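Local atomic coordinates of fatty acid synthase 1, isoform A (Drosophila melanogaster, PDB entry 6FN6), a protein that probably builds long-chain saturated fatty acids from acetyl-CoA and malonyl-CoA with NADPH, the piece described here being its dehydratase-enoylreductase-ketoreductase modifying region. Residues A[29-34]-A[190-195]; A[36-41]-A[61-66]; A[176-181]-A[242-247]; A[184-189]-A[632-637]; A[225-228]-A[233-236]. One frame throughout, in Å; residues are numbered along the deposited sequence.

Overall arrangement
Contacts 1, 2, 3 and 5 all lie in the dehydratase part, a double hotdog, while contact 4 ties the loop after helix 170-183 to a loop more than 400 residues on. Contact 1 joins the N-terminal to the C-terminal hotdog; its centre is about 12 Å from that of contact 2 and about 10 Å from that of contact 3, and strand 191-201 neighbours the strands of both. Contact 5 is about 10 Å from contact 3, centre to centre, with Ile234 touching Ser181 and Leu244. The predicted dehydratase pair lies close by: the side chain of His24 is about 4 Å from that of Leu31, and that of Asp175 about 5 Å from that of Leu178.

Contact 1. Residues A[29-34]-A[190-195]; sequences RILFPA and LYLPTR
Leu31 and Leu192 meet through one methyl each, CD2 of Leu31 standing 4.1 Å from CD1 of Leu192, with the two side chains crossing at about a right angle. Further along, CB of Ala34 faces CG of the Pro193 ring at 4.2 Å. No hydrogen bond links the segments, so apolar packing is what joins them directly, and the residue types fit: branched leucines reach toward each other at one end, while the small methyl of Ala34 and the compact proline ring suffice where the helix begins. Leu192 is placed by its first torsion, which leaves CG beside the backbone N and opposite the carbonyl carbon (chi1 -69°) and sends the isobutyl group over to Leu31. Behind this shell, Leu31 O is hydrogen-bonded to ND1 of His24, the predicted proton acceptor of the dehydratase, so the residue that packs on Leu192 also holds the histidine. Pro33 sits at the N-cap position, so Ala34 opens helix 34-48. On the other side, Thr194 and Arg195 both face Lys245 in a classic beta bulge, and Thr194 OG1 bonds Asn247 OD1. The contact thus bridges the two hotdog halves: 29-31 is a short, weakly bonded strand between 24-26 and 70-71, whereas 191-201 runs between strand 58-65 of the N-terminal hotdog and strand 239-248 of the C-terminal one.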
# COMPACT_ATOMS: atom_id res chain seq x y z
N ARG A 29 11.55 -34.09 0.87
CA ARG A 29 11.84 -33.58 -0.46
C ARG A 29 12.93 -32.51 -0.44
O ARG A 29 13.07 -31.77 0.53
CB ARG A 29 10.55 -33.03 -1.10
CG ARG A 29 9.62 -32.31 -0.12
CD ARG A 29 8.29 -31.91 -0.75
NE ARG A 29 7.37 -31.36 0.25
CZ ARG A 29 7.26 -30.07 0.57
NH1 ARG A 29 8.02 -29.16 -0.03
NH2 ARG A 29 6.39 -29.70 1.50
N ILE A 30 13.70 -32.45 -1.52
CA ILE A 30 14.78 -31.47 -1.64
C ILE A 30 14.19 -30.12 -2.02
O ILE A 30 13.50 -30.00 -3.03
CB ILE A 30 15.84 -31.92 -2.66
CG1 ILE A 30 16.45 -33.26 -2.25
CG2 ILE A 30 16.93 -30.85 -2.81
CD1 ILE A 30 17.33 -33.89 -3.31
N LEU A 31 14.48 -29.10 -1.22
CA LEU A 31 14.02 -27.74 -1.50
C LEU A 31 15.20 -26.82 -1.76
O LEU A 31 16.16 -26.81 -0.99
CB LEU A 31 13.20 -27.19 -0.34
CG LEU A 31 11.69 -27.44 -0.40
CD1 LEU A 31 11.41 -28.92 -0.24
CD2 LEU A 31 10.99 -26.63 0.67
N PHE A 32 15.13 -26.05 -2.83
CA PHE A 32 16.16 -25.05 -3.07
C PHE A 32 16.07 -24.02 -1.96
O PHE A 32 15.04 -23.37 -1.80
CB PHE A 32 16.02 -24.39 -4.43
CG PHE A 32 17.26 -23.66 -4.86
CD1 PHE A 32 18.37 -24.36 -5.30
CD2 PHE A 32 17.33 -22.27 -4.81
CE1 PHE A 32 19.52 -23.70 -5.69
CE2 PHE A 32 18.48 -21.61 -5.20
CZ PHE A 32 19.57 -22.32 -5.63
N PRO A 33 17.15 -23.87 -1.18
CA PRO A 33 17.05 -23.02 0.01
C PRO A 33 16.83 -21.55 -0.31
O PRO A 33 17.32 -21.04 -1.31
CB PRO A 33 18.41 -23.22 0.69
CG PRO A 33 19.33 -23.56 -0.42
CD PRO A 33 18.52 -24.37 -1.38
N ALA A 34 16.07 -20.88 0.56
CA ALA A 34 15.86 -19.45 0.44
C ALA A 34 17.20 -18.74 0.33
O ALA A 34 17.37 -17.80 -0.45
CB ALA A 34 15.07 -18.94 1.64
N LEU A 190 6.47 -27.34 11.13
CA LEU A 190 7.33 -27.00 10.00
C LEU A 190 7.10 -25.55 9.56
O LEU A 190 6.00 -25.18 9.16
CB LEU A 190 7.09 -27.96 8.83
CG LEU A 190 7.98 -27.77 7.61
CD1 LEU A 190 9.44 -28.00 7.95
CD2 LEU A 190 7.55 -28.70 6.48
N TYR A 191 8.16 -24.75 9.65
CA TYR A 191 8.13 -23.36 9.19
C TYR A 191 9.08 -23.17 8.01
O TYR A 191 10.20 -23.69 8.02
CB TYR A 191 8.54 -22.41 10.31
CG TYR A 191 7.47 -22.10 11.33
CD1 TYR A 191 6.49 -21.16 11.07
CD2 TYR A 191 7.46 -22.74 12.57
CE1 TYR A 191 5.52 -20.86 12.01
CE2 TYR A 191 6.49 -22.45 13.51
CZ TYR A 191 5.52 -21.51 13.22
OH TYR A 191 4.55 -21.22 14.16
N LEU A 192 8.64 -22.41 7.02
CA LEU A 192 9.49 -22.05 5.88
C LEU A 192 9.55 -20.53 5.74
O LEU A 192 8.55 -19.85 5.96
CB LEU A 192 8.97 -22.69 4.59
CG LEU A 192 9.10 -24.21 4.47
CD1 LEU A 192 8.37 -24.70 3.24
CD2 LEU A 192 10.57 -24.61 4.41
N PRO A 193 10.73 -19.99 5.40
CA PRO A 193 10.86 -18.53 5.27
C PRO A 193 9.87 -17.91 4.29
O PRO A 193 9.64 -18.47 3.23
CB PRO A 193 12.29 -18.35 4.76
CG PRO A 193 13.02 -19.56 5.21
CD PRO A 193 12.01 -20.68 5.15
N THR A 194 9.31 -16.77 4.66
CA THR A 194 8.39 -16.04 3.78
C THR A 194 9.00 -14.71 3.36
O THR A 194 9.01 -14.36 2.18
CB THR A 194 7.04 -15.77 4.47
OG1 THR A 194 6.41 -17.01 4.80
CG2 THR A 194 6.11 -14.96 3.57
N ARG A 195 9.53 -13.98 4.34
CA ARG A 195 10.09 -12.66 4.08
C ARG A 195 11.34 -12.42 4.91
O ARG A 195 11.52 -13.02 5.97
CB ARG A 195 9.06 -11.57 4.38
CG ARG A 195 8.14 -11.24 3.22
CD ARG A 195 7.10 -10.21 3.61
NE ARG A 195 5.97 -10.81 4.31
CZ ARG A 195 5.56 -10.47 5.53
NH1 ARG A 195 6.18 -9.53 6.23
NH2 ARG A 195 4.51 -11.09 6.06

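Contact 2. Residues A[36-41]-A[61-66]; sequences GYMTLA and ENLVFH
Met38 and Phe65 cross at about a right angle, the thioether arriving at the rim of the ring and not over it. Its SD is 5.5 Å from the centroid of the Phe65 ring, 81° off the normal, and 4.1 Å from Phe65 CZ: an edge-on Met-aromatic contact. A bend at the last torsion of Met38 (chi3 55°) swings CE off toward Leu63, whose CD1 it meets at 3.9 Å, again with the side chains roughly perpendicular. Tyr37 supplies a third element: its CD2 lies at the edge of the Phe65 ring, 4.4 Å from Phe65 CD1. In this way helix 34-48, the central helix of the N-terminal hotdog, is laid on strand 58-65 of the sheet that wraps it; the axes of 36-41 and 63-65 approach to 10.7 Å at 131°. Flexible and unbranched at CB, methionine suits a place where one chain must fill the angle between a ring edge and a leucine. With an alanine at Met38 both Phe65 CZ and Leu63 CD1 would probably lose their methionine partner on the helix, and the phenylalanine edge would be less firmly held. Ile196 and Ala199 of strand 191-201 also touch Met38, while Phe32 meets the Tyr37 ring edge-to-face.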
# COMPACT_ATOMS: atom_id res chain seq x y z
N GLY A 36 19.79 -19.97 -0.85
CA GLY A 36 20.33 -20.29 -2.16
C GLY A 36 20.04 -19.16 -3.13
O GLY A 36 20.92 -18.71 -3.86
N TYR A 37 18.79 -18.70 -3.12
CA TYR A 37 18.37 -17.59 -3.97
C TYR A 37 19.18 -16.34 -3.67
O TYR A 37 19.66 -15.67 -4.58
CB TYR A 37 16.90 -17.29 -3.75
CG TYR A 37 15.97 -18.33 -4.31
CD1 TYR A 37 15.84 -18.51 -5.68
CD2 TYR A 37 15.20 -19.12 -3.47
CE1 TYR A 37 14.98 -19.46 -6.19
CE2 TYR A 37 14.34 -20.06 -3.97
CZ TYR A 37 14.22 -20.23 -5.33
OH TYR A 37 13.35 -21.18 -5.80
N MET A 38 19.32 -16.03 -2.39
CA MET A 38 20.03 -14.84 -1.96
C MET A 38 21.45 -14.87 -2.49
O MET A 38 21.97 -13.86 -2.96
CB MET A 38 20.02 -14.74 -0.43
CG MET A 38 18.63 -14.70 0.18
SD MET A 38 18.61 -14.84 1.98
CE MET A 38 19.71 -13.51 2.44
N THR A 39 22.08 -16.04 -2.44
CA THR A 39 23.44 -16.21 -2.94
C THR A 39 23.49 -15.98 -4.45
O THR A 39 24.39 -15.31 -4.94
CB THR A 39 23.99 -17.61 -2.61
OG1 THR A 39 24.02 -17.79 -1.19
CG2 THR A 39 25.39 -17.80 -3.17
N LEU A 40 22.53 -16.54 -5.18
CA LEU A 40 22.46 -16.36 -6.62
C LEU A 40 22.30 -14.89 -6.98
O LEU A 40 22.98 -14.39 -7.88
CB LEU A 40 21.29 -17.16 -7.21
CG LEU A 40 21.39 -18.69 -7.17
CD1 LEU A 40 20.20 -19.30 -7.91
CD2 LEU A 40 22.70 -19.20 -7.76
N ALA A 41 21.41 -14.20 -6.27
CA ALA A 41 21.20 -12.77 -6.50
C ALA A 41 22.47 -12.01 -6.16
O ALA A 41 22.87 -11.08 -6.86
CB ALA A 41 20.03 -12.27 -5.67
N GLU A 61 17.06 -6.08 0.51
CA GLU A 61 15.90 -5.56 1.22
C GLU A 61 14.59 -6.08 0.65
O GLU A 61 14.49 -6.37 -0.54
CB GLU A 61 15.90 -4.03 1.19
CG GLU A 61 17.09 -3.40 1.89
CD GLU A 61 17.09 -1.89 1.78
OE1 GLU A 61 16.43 -1.24 2.61
OE2 GLU A 61 17.74 -1.36 0.85
N ASN A 62 13.59 -6.20 1.52
CA ASN A 62 12.25 -6.62 1.12
C ASN A 62 12.30 -7.94 0.36
O ASN A 62 11.65 -8.09 -0.67
CB ASN A 62 11.58 -5.55 0.27
CG ASN A 62 10.09 -5.78 0.10
OD1 ASN A 62 9.39 -6.13 1.05
ND2 ASN A 62 9.59 -5.60 -1.12
N LEU A 63 13.07 -8.89 0.88
CA LEU A 63 13.13 -10.21 0.28
C LEU A 63 11.82 -10.94 0.48
O LEU A 63 11.31 -11.03 1.60
CB LEU A 63 14.29 -11.02 0.87
CG LEU A 63 15.69 -10.62 0.40
CD1 LEU A 63 16.75 -11.16 1.33
CD2 LEU A 63 15.92 -11.12 -1.01
N VAL A 64 11.27 -11.46 -0.61
CA VAL A 64 10.04 -12.25 -0.56
C VAL A 64 10.28 -13.58 -1.25
O VAL A 64 10.70 -13.63 -2.40
CB VAL A 64 8.85 -11.51 -1.19
CG1 VAL A 64 7.58 -12.34 -1.08
CG2 VAL A 64 8.66 -10.15 -0.55
N PHE A 65 10.00 -14.66 -0.54
CA PHE A 65 10.10 -15.99 -1.11
C PHE A 65 8.69 -16.49 -1.42
O PHE A 65 7.98 -16.99 -0.55
CB PHE A 65 10.85 -16.92 -0.15
CG PHE A 65 12.18 -16.37 0.29
CD1 PHE A 65 13.30 -16.52 -0.51
CD2 PHE A 65 12.30 -15.67 1.48
CE1 PHE A 65 14.52 -16.00 -0.12
CE2 PHE A 65 13.53 -15.15 1.87
CZ PHE A 65 14.63 -15.32 1.07
N HIS A 66 8.29 -16.31 -2.68
CA HIS A 66 6.89 -16.48 -3.08
C HIS A 66 6.44 -17.94 -3.11
O HIS A 66 5.27 -18.22 -2.85
CB HIS A 66 6.68 -15.84 -4.45
CG HIS A 66 6.94 -14.37 -4.47
ND1 HIS A 66 5.96 -13.43 -4.22
CD2 HIS A 66 8.09 -13.67 -4.68
CE1 HIS A 66 6.49 -12.22 -4.29
NE2 HIS A 66 7.77 -12.34 -4.57

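Contact 3. Residues A[176-181]-A[242-247]; sequences TMLQFS and RGLKAN
Leu244 carries the whole contact from the side of 242-247, just after a corner in the chain. Arg242 stands on the strand before that corner, its NE in a salt bridge with Glu240. Gly243 makes the turn: its backbone, at phi 61° and psi 48°, lies in the left-handed region that glycine enters most easily, and the strand leaves it in a new direction. Leu244 follows, its CB directed at helix 170-183. With CG opposite the backbone N (chi1 176°), the fork extends toward the helix and CD2 becomes the point of touch. That methyl lies 4.0 Å from CD2 of Leu178, the two leucines meeting at a slant. Nearly one helical turn later, Ser181 OG lies 3.6 Å and its CB 3.9 Å from Leu244 CD2, a van der Waals contact and not a hydrogen bond. A serine is small enough to let the leucine settle close to the helix. Next, Lys245 takes no part across the contact, but its backbone bonds to the bulge at Thr194 and Arg195. Ala246 then lies against Tyr191 and Lys185. This is helix-on-sheet packing of the C-terminal hotdog, and Leu178 comes within about 5 Å of the side chain of Asp175, the predicted proton donor. Since neither a hydrogen bond nor a charge crosses here, these segments of helix and strand are held together by apolar packing, whereas a polar hold on Asp175 comes from Gln179, whose NE2 bonds its OD2.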
# COMPACT_ATOMS: atom_id res chain seq x y z
N THR A 176 21.82 -22.16 8.04
CA THR A 176 21.88 -22.55 9.45
C THR A 176 21.49 -21.38 10.35
O THR A 176 21.04 -21.58 11.48
CB THR A 176 23.29 -23.07 9.84
OG1 THR A 176 24.28 -22.10 9.49
CG2 THR A 176 23.58 -24.38 9.14
N MET A 177 21.69 -20.16 9.87
CA MET A 177 21.22 -18.97 10.59
C MET A 177 19.69 -18.96 10.65
O MET A 177 19.11 -18.56 11.66
CB MET A 177 21.72 -17.69 9.93
CG MET A 177 23.24 -17.55 9.92
SD MET A 177 23.80 -15.99 9.18
CE MET A 177 23.10 -14.80 10.33
N LEU A 178 19.04 -19.40 9.58
CA LEU A 178 17.59 -19.49 9.55
C LEU A 178 17.11 -20.66 10.40
O LEU A 178 16.09 -20.56 11.09
CB LEU A 178 17.07 -19.65 8.12
CG LEU A 178 17.52 -18.60 7.10
CD1 LEU A 178 16.76 -18.78 5.79
CD2 LEU A 178 17.33 -17.19 7.64
N GLN A 179 17.84 -21.77 10.34
CA GLN A 179 17.55 -22.91 11.19
C GLN A 179 17.56 -22.47 12.64
O GLN A 179 16.69 -22.83 13.43
CB GLN A 179 18.56 -24.04 10.96
CG GLN A 179 18.60 -24.59 9.56
CD GLN A 179 19.65 -25.66 9.39
OE1 GLN A 179 20.28 -26.07 10.37
NE2 GLN A 179 19.86 -26.11 8.16
N PHE A 180 18.58 -21.70 12.99
CA PHE A 180 18.78 -21.27 14.37
C PHE A 180 17.62 -20.43 14.87
O PHE A 180 17.21 -20.54 16.03
CB PHE A 180 20.09 -20.48 14.49
CG PHE A 180 20.41 -20.09 15.90
CD1 PHE A 180 21.01 -20.98 16.76
CD2 PHE A 180 20.10 -18.82 16.36
CE1 PHE A 180 21.30 -20.62 18.06
CE2 PHE A 180 20.39 -18.45 17.65
CZ PHE A 180 20.99 -19.35 18.50
N SER A 181 17.09 -19.57 14.00
CA SER A 181 15.96 -18.72 14.35
C SER A 181 14.69 -19.54 14.55
O SER A 181 13.83 -19.19 15.35
CB SER A 181 15.74 -17.67 13.26
OG SER A 181 14.70 -16.77 13.61
N ARG A 242 17.60 -9.08 9.43
CA ARG A 242 16.57 -8.37 10.18
C ARG A 242 15.17 -8.71 9.67
O ARG A 242 14.98 -8.94 8.48
CB ARG A 242 16.79 -6.86 10.09
CG ARG A 242 18.22 -6.41 10.33
CD ARG A 242 18.33 -4.90 10.32
NE ARG A 242 19.70 -4.44 10.11
CZ ARG A 242 20.05 -3.16 10.02
NH1 ARG A 242 19.14 -2.20 10.11
NH2 ARG A 242 21.33 -2.84 9.82
N GLY A 243 14.20 -8.75 10.58
CA GLY A 243 12.81 -8.91 10.21
C GLY A 243 12.46 -10.19 9.48
O GLY A 243 11.78 -10.15 8.45
N LEU A 244 12.91 -11.32 10.00
CA LEU A 244 12.60 -12.61 9.39
C LEU A 244 11.14 -13.00 9.66
O LEU A 244 10.66 -12.88 10.78
CB LEU A 244 13.55 -13.69 9.92
CG LEU A 244 13.27 -15.12 9.45
CD1 LEU A 244 13.30 -15.22 7.93
CD2 LEU A 244 14.28 -16.08 10.06
N LYS A 245 10.45 -13.43 8.61
CA LYS A 245 9.08 -13.92 8.73
C LYS A 245 8.97 -15.33 8.15
O LYS A 245 9.33 -15.57 7.00
CB LYS A 245 8.09 -13.00 8.01
CG LYS A 245 8.04 -11.57 8.52
CD LYS A 245 7.14 -11.43 9.75
CE LYS A 245 6.80 -9.97 10.02
NZ LYS A 245 8.00 -9.16 10.32
N ALA A 246 8.50 -16.27 8.96
CA ALA A 246 8.30 -17.64 8.51
C ALA A 246 6.83 -18.03 8.62
O ALA A 246 6.17 -17.73 9.62
CB ALA A 246 9.17 -18.60 9.30
N ASN A 247 6.32 -18.70 7.59
CA ASN A 247 4.95 -19.19 7.60
C ASN A 247 4.91 -20.70 7.71
O ASN A 247 5.78 -21.40 7.19
CB ASN A 247 4.20 -18.73 6.35
CG ASN A 247 3.63 -17.35 6.50
OD1 ASN A 247 4.36 -16.35 6.49
ND2 ASN A 247 2.31 -17.27 6.64

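Contact 4. Residues A[184-189]-A[632-637]; sequences SKNLRE and LAEQDC
Beside Leu187, which reaches across to Ala633, the NH2 of Arg188 is gripped twice: by a salt bridge to Glu137 OE1 and a hydrogen bond to Tyr964 OH. Arg188 is also the centre of an inverse gamma turn, closed by a weak bond of 3.1 Å from Glu189 N to Leu187 O, so the loop is folded tightly just where Leu187 protrudes. The leucine has CG opposite the backbone N (chi1 -172°), and its fork closes on the alanine methyl from both branches, CD1 lying 3.9 Å and CD2 4.1 Å from Ala633 CB. The single methyl of alanine suits the spot, small enough for both branches of the fork to rest against it. At the rim, Asn186 OD1 and Glu634 OE2 come no nearer than 4.4 Å, two oxygens passing without a bond between them, as fits exposed polar residues at a surface. Residues 632-634 have helical backbone angles without regular bonds and lie in a loop between helix 613-620 and strand 642-646. The contact thus joins the loop after helix 170-183 of the C-terminal hotdog to a loop consistent with the enoylreductase domain: a small surface junction between domains of the modifying region, well away from the predicted dehydratase sites.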
# COMPACT_ATOMS: atom_id res chain seq x y z
N SER A 184 14.13 -21.22 18.19
CA SER A 184 13.55 -20.42 19.27
C SER A 184 12.02 -20.42 19.24
O SER A 184 11.38 -20.15 20.25
CB SER A 184 14.08 -18.99 19.19
OG SER A 184 13.83 -18.42 17.92
N LYS A 185 11.45 -20.73 18.08
CA LYS A 185 10.00 -20.77 17.94
C LYS A 185 9.41 -21.87 18.82
O LYS A 185 9.89 -23.00 18.84
CB LYS A 185 9.60 -20.98 16.48
CG LYS A 185 9.78 -19.75 15.62
CD LYS A 185 9.37 -20.01 14.18
CE LYS A 185 9.26 -18.71 13.39
NZ LYS A 185 8.09 -17.90 13.81
N ASN A 186 8.35 -21.53 19.56
CA ASN A 186 7.78 -22.42 20.56
C ASN A 186 7.01 -23.57 19.92
O ASN A 186 7.12 -24.72 20.35
CB ASN A 186 6.87 -21.63 21.50
CG ASN A 186 6.55 -22.40 22.77
OD1 ASN A 186 6.65 -23.63 22.81
ND2 ASN A 186 6.16 -21.68 23.81
N LEU A 187 6.22 -23.26 18.89
CA LEU A 187 5.43 -24.27 18.21
C LEU A 187 6.35 -25.21 17.43
O LEU A 187 7.15 -24.76 16.61
CB LEU A 187 4.41 -23.62 17.28
CG LEU A 187 3.37 -24.54 16.62
CD1 LEU A 187 2.47 -25.18 17.65
CD2 LEU A 187 2.55 -23.76 15.60
N ARG A 188 6.22 -26.50 17.68
CA ARG A 188 7.09 -27.51 17.07
C ARG A 188 6.51 -28.01 15.76
O ARG A 188 6.18 -29.19 15.63
CB ARG A 188 7.30 -28.68 18.02
CG ARG A 188 7.75 -28.28 19.42
CD ARG A 188 7.86 -29.49 20.32
NE ARG A 188 8.98 -30.35 19.97
CZ ARG A 188 9.16 -31.58 20.45
NH1 ARG A 188 8.27 -32.11 21.29
NH2 ARG A 188 10.21 -32.30 20.08
N GLU A 189 6.40 -27.12 14.78
CA GLU A 189 5.86 -27.48 13.48
C GLU A 189 6.79 -26.99 12.37
O GLU A 189 7.79 -26.33 12.64
CB GLU A 189 4.47 -26.87 13.30
CG GLU A 189 3.39 -27.46 14.19
CD GLU A 189 3.17 -28.94 13.95
OE1 GLU A 189 2.68 -29.63 14.88
OE2 GLU A 189 3.46 -29.41 12.83
N LEU A 632 -4.03 -21.92 21.10
CA LEU A 632 -4.94 -22.87 20.47
C LEU A 632 -4.19 -23.80 19.52
O LEU A 632 -4.62 -24.93 19.28
CB LEU A 632 -6.05 -22.12 19.71
CG LEU A 632 -6.99 -21.28 20.58
CD1 LEU A 632 -7.87 -20.39 19.72
CD2 LEU A 632 -7.84 -22.16 21.49
N ALA A 633 -3.07 -23.32 18.97
CA ALA A 633 -2.25 -24.14 18.08
C ALA A 633 -1.85 -25.44 18.78
O ALA A 633 -1.65 -26.47 18.13
CB ALA A 633 -1.02 -23.37 17.64
N GLU A 634 -1.70 -25.38 20.10
CA GLU A 634 -1.39 -26.57 20.90
C GLU A 634 -2.61 -27.46 21.11
O GLU A 634 -2.49 -28.69 21.15
CB GLU A 634 -0.81 -26.15 22.26
CG GLU A 634 0.48 -25.36 22.19
CD GLU A 634 1.71 -26.25 22.14
OE1 GLU A 634 1.58 -27.42 21.72
OE2 GLU A 634 2.81 -25.79 22.52
N GLN A 635 -3.78 -26.85 21.22
CA GLN A 635 -4.99 -27.57 21.61
C GLN A 635 -5.55 -28.45 20.50
O GLN A 635 -5.28 -28.23 19.32
CB GLN A 635 -6.07 -26.57 22.05
CG GLN A 635 -5.66 -25.63 23.18
CD GLN A 635 -5.67 -26.31 24.54
OE1 GLN A 635 -6.46 -27.21 24.79
NE2 GLN A 635 -4.77 -25.88 25.42
N ASP A 636 -6.33 -29.45 20.90
CA ASP A 636 -6.99 -30.35 19.95
C ASP A 636 -8.40 -29.84 19.62
O ASP A 636 -8.82 -29.86 18.47
CB ASP A 636 -7.07 -31.77 20.53
CG ASP A 636 -5.84 -32.60 20.21
OD1 ASP A 636 -5.23 -32.39 19.14
OD2 ASP A 636 -5.48 -33.46 21.04
N CYS A 637 -9.11 -29.40 20.66
CA CYS A 637 -10.46 -28.88 20.52
C CYS A 637 -10.43 -27.37 20.26
O CYS A 637 -10.24 -26.59 21.19
CB CYS A 637 -11.27 -29.18 21.78
SG CYS A 637 -12.85 -28.30 21.94

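Contact 5. Residues A[225-228]-A[233-236]; sequences VQWY and VIKS
Ile234 is flanked by Trp227 and Val225, the three forming the apolar side of a beta hairpin. CG1 of Ile234 lies 3.7 Å from CE3 of Trp227, the two side chains slanting past each other, while CG2 of Ile234 is 4.0 Å from CG2 of Val225, these two side by side and pointing the same way. Trp227 stands with its CG opposite the backbone N (chi1 163°), which brings the CE3 atom of the benzo ring obliquely to its cross-strand mate; the wide indole reaches both Ile234 and Phe180 of the helix. Putting an alanine at Trp227 would probably leave Ile234 CG1 without its neighbour on that flank and open a gap toward Phe180. On the opposite face Tyr228 packs on Val233, CD1 to CB 4.3 Å, with CB of Lys235 near the plane of its ring. Between the two faces the backbones are joined by four hydrogen bonds. Gln226 N gives to Lys235 O at 2.9 Å and Lys235 N to Gln226 O at 3.0 Å; Tyr228 N reaches Val233 O at 3.0 Å, in the carbonyl plane, with a return bond from Val233 N to Tyr228 O. Trp227 and Ile234 are the non-hydrogen-bonded pair between them. Outermost, Lys235 NZ makes a salt bridge with Glu240, Tyr228 OH bonds the carbonyl of Glu118, and Ser236 OG bonds that of Pro224. Helix 170-183 lies over the tryptophan-isoleucine face, with Phe180 on Val225 and Trp227, while strands 161-164 and 239-248 continue the sheet of the C-terminal hotdog on either side.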
# COMPACT_ATOMS: atom_id res chain seq x y z
N VAL A 225 26.51 -17.25 16.70
CA VAL A 225 25.27 -16.75 16.13
C VAL A 225 24.41 -16.19 17.26
O VAL A 225 24.36 -16.76 18.35
CB VAL A 225 24.53 -17.85 15.34
CG1 VAL A 225 24.17 -19.02 16.23
CG2 VAL A 225 23.28 -17.28 14.67
N GLN A 226 23.73 -15.08 16.99
CA GLN A 226 22.93 -14.39 18.00
C GLN A 226 21.50 -14.19 17.53
O GLN A 226 21.25 -13.94 16.35
CB GLN A 226 23.55 -13.04 18.36
CG GLN A 226 25.01 -13.12 18.78
CD GLN A 226 25.19 -13.78 20.13
OE1 GLN A 226 24.28 -13.78 20.96
NE2 GLN A 226 26.36 -14.36 20.36
N TRP A 227 20.56 -14.30 18.45
CA TRP A 227 19.15 -14.03 18.17
C TRP A 227 18.59 -13.03 19.17
O TRP A 227 18.40 -13.36 20.35
CB TRP A 227 18.34 -15.32 18.19
CG TRP A 227 16.85 -15.10 18.31
CD1 TRP A 227 16.03 -15.56 19.30
CD2 TRP A 227 16.02 -14.36 17.41
NE1 TRP A 227 14.74 -15.16 19.07
CE2 TRP A 227 14.70 -14.42 17.92
CE3 TRP A 227 16.25 -13.65 16.23
CZ2 TRP A 227 13.63 -13.79 17.28
CZ3 TRP A 227 15.18 -13.04 15.60
CH2 TRP A 227 13.89 -13.11 16.13
N TYR A 228 18.34 -11.82 18.70
CA TYR A 228 17.76 -10.76 19.52
C TYR A 228 16.26 -10.65 19.25
O TYR A 228 15.85 -10.11 18.22
CB TYR A 228 18.45 -9.42 19.24
CG TYR A 228 19.96 -9.49 19.31
CD1 TYR A 228 20.71 -9.83 18.19
CD2 TYR A 228 20.64 -9.21 20.49
CE1 TYR A 228 22.09 -9.90 18.25
CE2 TYR A 228 22.02 -9.27 20.55
CZ TYR A 228 22.74 -9.62 19.43
OH TYR A 228 24.11 -9.68 19.49
N VAL A 233 16.53 -9.77 15.10
CA VAL A 233 17.74 -9.82 14.30
C VAL A 233 18.51 -11.12 14.55
O VAL A 233 18.66 -11.56 15.69
CB VAL A 233 18.64 -8.60 14.58
CG1 VAL A 233 19.94 -8.69 13.79
CG2 VAL A 233 17.91 -7.31 14.25
N ILE A 234 18.98 -11.73 13.46
CA ILE A 234 19.88 -12.88 13.54
C ILE A 234 21.24 -12.41 13.03
O ILE A 234 21.37 -12.06 11.86
CB ILE A 234 19.36 -14.07 12.72
CG1 ILE A 234 17.90 -14.39 13.04
CG2 ILE A 234 20.21 -15.31 12.98
CD1 ILE A 234 17.16 -14.99 11.86
N LYS A 235 22.24 -12.43 13.90
CA LYS A 235 23.56 -11.93 13.53
C LYS A 235 24.67 -12.95 13.76
O LYS A 235 24.82 -13.48 14.86
CB LYS A 235 23.86 -10.64 14.30
CG LYS A 235 25.06 -9.88 13.76
CD LYS A 235 25.14 -8.48 14.34
CE LYS A 235 26.37 -7.74 13.81
NZ LYS A 235 26.41 -7.69 12.32
N SER A 236 25.45 -13.21 12.72
CA SER A 236 26.61 -14.09 12.83
C SER A 236 27.71 -13.64 11.87
O SER A 236 27.54 -13.68 10.66
CB SER A 236 26.22 -15.54 12.55
OG SER A 236 27.34 -16.40 12.69